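Local coordinates for elicitor protein Hrip2 (Magnaporthe oryzae, PDB 5FID), which acts as a secreted protein elicitor of the rice blast fungus, probably triggering defence responses in the host plant, at the interface of chains A and B. Numbering follows the deposited sequence. Chains: chain A/B, Elicitor protein Hrip2.

The interface of chains A and B. Residues chain A 75, 77, 124, 126; chain B 23, 68, 79, 120, 122.
A:Tyr75 reaches across the seam of the crystal dimer, which may not be the biological one, and sets its phenol OH between B:Glu79 and B:Lys120. The A:Tyr75 side chain crosses both at about a right angle, its ring turned 61° from the carboxylate plane. The hydroxyl gives its hydrogen to the syn lone pair of B:Glu79 OE1, 2.8 Å from A:Tyr75 OH, and accepts one from the lysine amine, B:Lys120 NZ lying 2.9 Å from A:Tyr75 OH. Two bonds thus grip the phenol oxygen. A salt bridge within chain B, B:Lys120 NZ to the syn lone pair of B:Glu79 OE2 at 2.7 Å, holds the two partners together, and the paired charges probably polarise the hydroxyl. B:Glu79 gets there extended, CG anti to the backbone N (chi1 176°). B:Lys120 instead bends at chi2 and chi3, which brings its methylenes obliquely across the A:Pro126 ring, B:Lys120 CG 3.7 Å from A:Pro126 CD. B:Val122 meets the tyrosines with separate branches: CG2 lies 3.7 Å from A:Tyr75 CE2, while CG1 packs more loosely near A:Tyr77 CE1. Farther along, B:Ser68 OG makes a weak bond to the A:Tyr77 hydroxyl. The backbones join too, A:Gly124 N donating to B:Val122 O at 2.9 Å, and a water links A:Gly124 O with B:Lys120 O and B:Val122 N. Strands 75-81 and 123-126 of chain A face strands 63-69 and 75-81 of chain B and the loop just before its 123-126, repeated by the two-fold.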
loop_
_atom_site.group_PDB
_atom_site.type_symbol
_atom_site.label_atom_id
_atom_site.label_comp_id
_atom_site.label_asym_id
_atom_site.label_seq_id
_atom_site.Cartn_x
_atom_site.Cartn_y
_atom_site.Cartn_z
ATOM N N TYR A 75 -1.751 -3.814 9.538
ATOM C CA TYR A 75 -2.190 -3.788 8.144
ATOM C C TYR A 75 -1.762 -5.051 7.407
ATOM O O TYR A 75 -0.721 -5.649 7.718
ATOM C CB TYR A 75 -1.556 -2.622 7.386
ATOM C CG TYR A 75 -1.997 -1.231 7.784
ATOM C CD1 TYR A 75 -3.148 -1.014 8.542
ATOM C CD2 TYR A 75 -1.272 -0.125 7.361
ATOM C CE1 TYR A 75 -3.544 0.282 8.878
ATOM C CE2 TYR A 75 -1.663 1.177 7.697
ATOM C CZ TYR A 75 -2.801 1.365 8.450
ATOM O OH TYR A 75 -3.178 2.653 8.784
ATOM N N TYR A 77 -0.863 -6.249 3.430
ATOM C CA TYR A 77 -0.445 -5.608 2.193
ATOM C C TYR A 77 -0.610 -6.593 1.042
ATOM O O TYR A 77 -0.415 -7.790 1.222
ATOM C CB TYR A 77 1.007 -5.142 2.317
ATOM C CG TYR A 77 1.246 -4.205 3.495
ATOM C CD1 TYR A 77 0.875 -2.866 3.435
ATOM C CD2 TYR A 77 1.834 -4.659 4.665
ATOM C CE1 TYR A 77 1.098 -2.005 4.513
ATOM C CE2 TYR A 77 2.048 -3.809 5.740
ATOM C CZ TYR A 77 1.684 -2.489 5.657
ATOM O OH TYR A 77 1.906 -1.649 6.730
ATOM N N GLY A 124 -2.252 -1.295 1.232
ATOM C CA GLY A 124 -2.453 -1.760 2.595
ATOM C C GLY A 124 -3.902 -1.628 3.058
ATOM O O GLY A 124 -4.654 -0.776 2.571
ATOM N N PRO A 126 -6.450 -2.482 6.845
ATOM C CA PRO A 126 -6.536 -2.971 8.227
ATOM C C PRO A 126 -6.865 -4.456 8.320
ATOM O O PRO A 126 -7.754 -4.948 7.615
ATOM C CB PRO A 126 -7.704 -2.177 8.797
ATOM C CG PRO A 126 -7.661 -0.880 8.052
ATOM C CD PRO A 126 -7.237 -1.251 6.646
ATOM N N TYR B 23 5.292 4.412 15.558
ATOM C CA TYR B 23 4.280 3.358 15.528
ATOM C C TYR B 23 4.448 2.320 16.637
ATOM O O TYR B 23 3.495 1.628 16.984
ATOM C CB TYR B 23 4.273 2.676 14.161
ATOM C CG TYR B 23 3.130 3.087 13.251
ATOM C CD1 TYR B 23 1.813 3.025 13.681
ATOM C CD2 TYR B 23 3.374 3.516 11.953
ATOM C CE1 TYR B 23 0.764 3.381 12.836
ATOM C CE2 TYR B 23 2.332 3.881 11.102
ATOM C CZ TYR B 23 1.032 3.804 11.551
ATOM O OH TYR B 23 -0.007 4.163 10.717
ATOM N N SER B 68 5.492 3.141 7.344
ATOM C CA SER B 68 5.643 1.876 8.065
ATOM C C SER B 68 6.309 0.796 7.223
ATOM O O SER B 68 6.649 1.021 6.057
ATOM C CB SER B 68 4.299 1.362 8.569
ATOM O OG SER B 68 3.402 1.159 7.501
ATOM N N GLU B 79 1.078 6.710 3.927
ATOM C CA GLU B 79 -0.351 6.953 4.004
ATOM C C GLU B 79 -0.588 8.419 4.291
ATOM O O GLU B 79 -0.013 8.973 5.238
ATOM C CB GLU B 79 -0.970 6.092 5.115
ATOM C CG GLU B 79 -2.460 6.334 5.360
ATOM C CD GLU B 79 -3.053 5.371 6.376
ATOM O OE1 GLU B 79 -2.270 4.759 7.138
ATOM O OE2 GLU B 79 -4.303 5.219 6.427
ATOM N N LYS B 120 -9.413 3.034 3.020
ATOM C CA LYS B 120 -8.018 3.215 3.392
ATOM C C LYS B 120 -7.129 3.192 2.159
ATOM O O LYS B 120 -7.339 2.395 1.230
ATOM C CB LYS B 120 -7.590 2.127 4.380
ATOM C CG LYS B 120 -8.340 2.196 5.705
ATOM C CD LYS B 120 -7.741 3.266 6.638
ATOM C CE LYS B 120 -6.425 2.766 7.234
ATOM N NZ LYS B 120 -5.820 3.759 8.173
ATOM N N VAL B 122 -3.116 3.063 1.517
ATOM C CA VAL B 122 -1.769 2.902 2.024
ATOM C C VAL B 122 -0.995 2.323 0.863
ATOM O O VAL B 122 -1.377 1.287 0.335
ATOM C CB VAL B 122 -1.744 1.912 3.189
ATOM C CG1 VAL B 122 -0.326 1.741 3.700
ATOM C CG2 VAL B 122 -2.677 2.391 4.307
HETATM O O HOH W 1 -5.096 0.962 0.512
#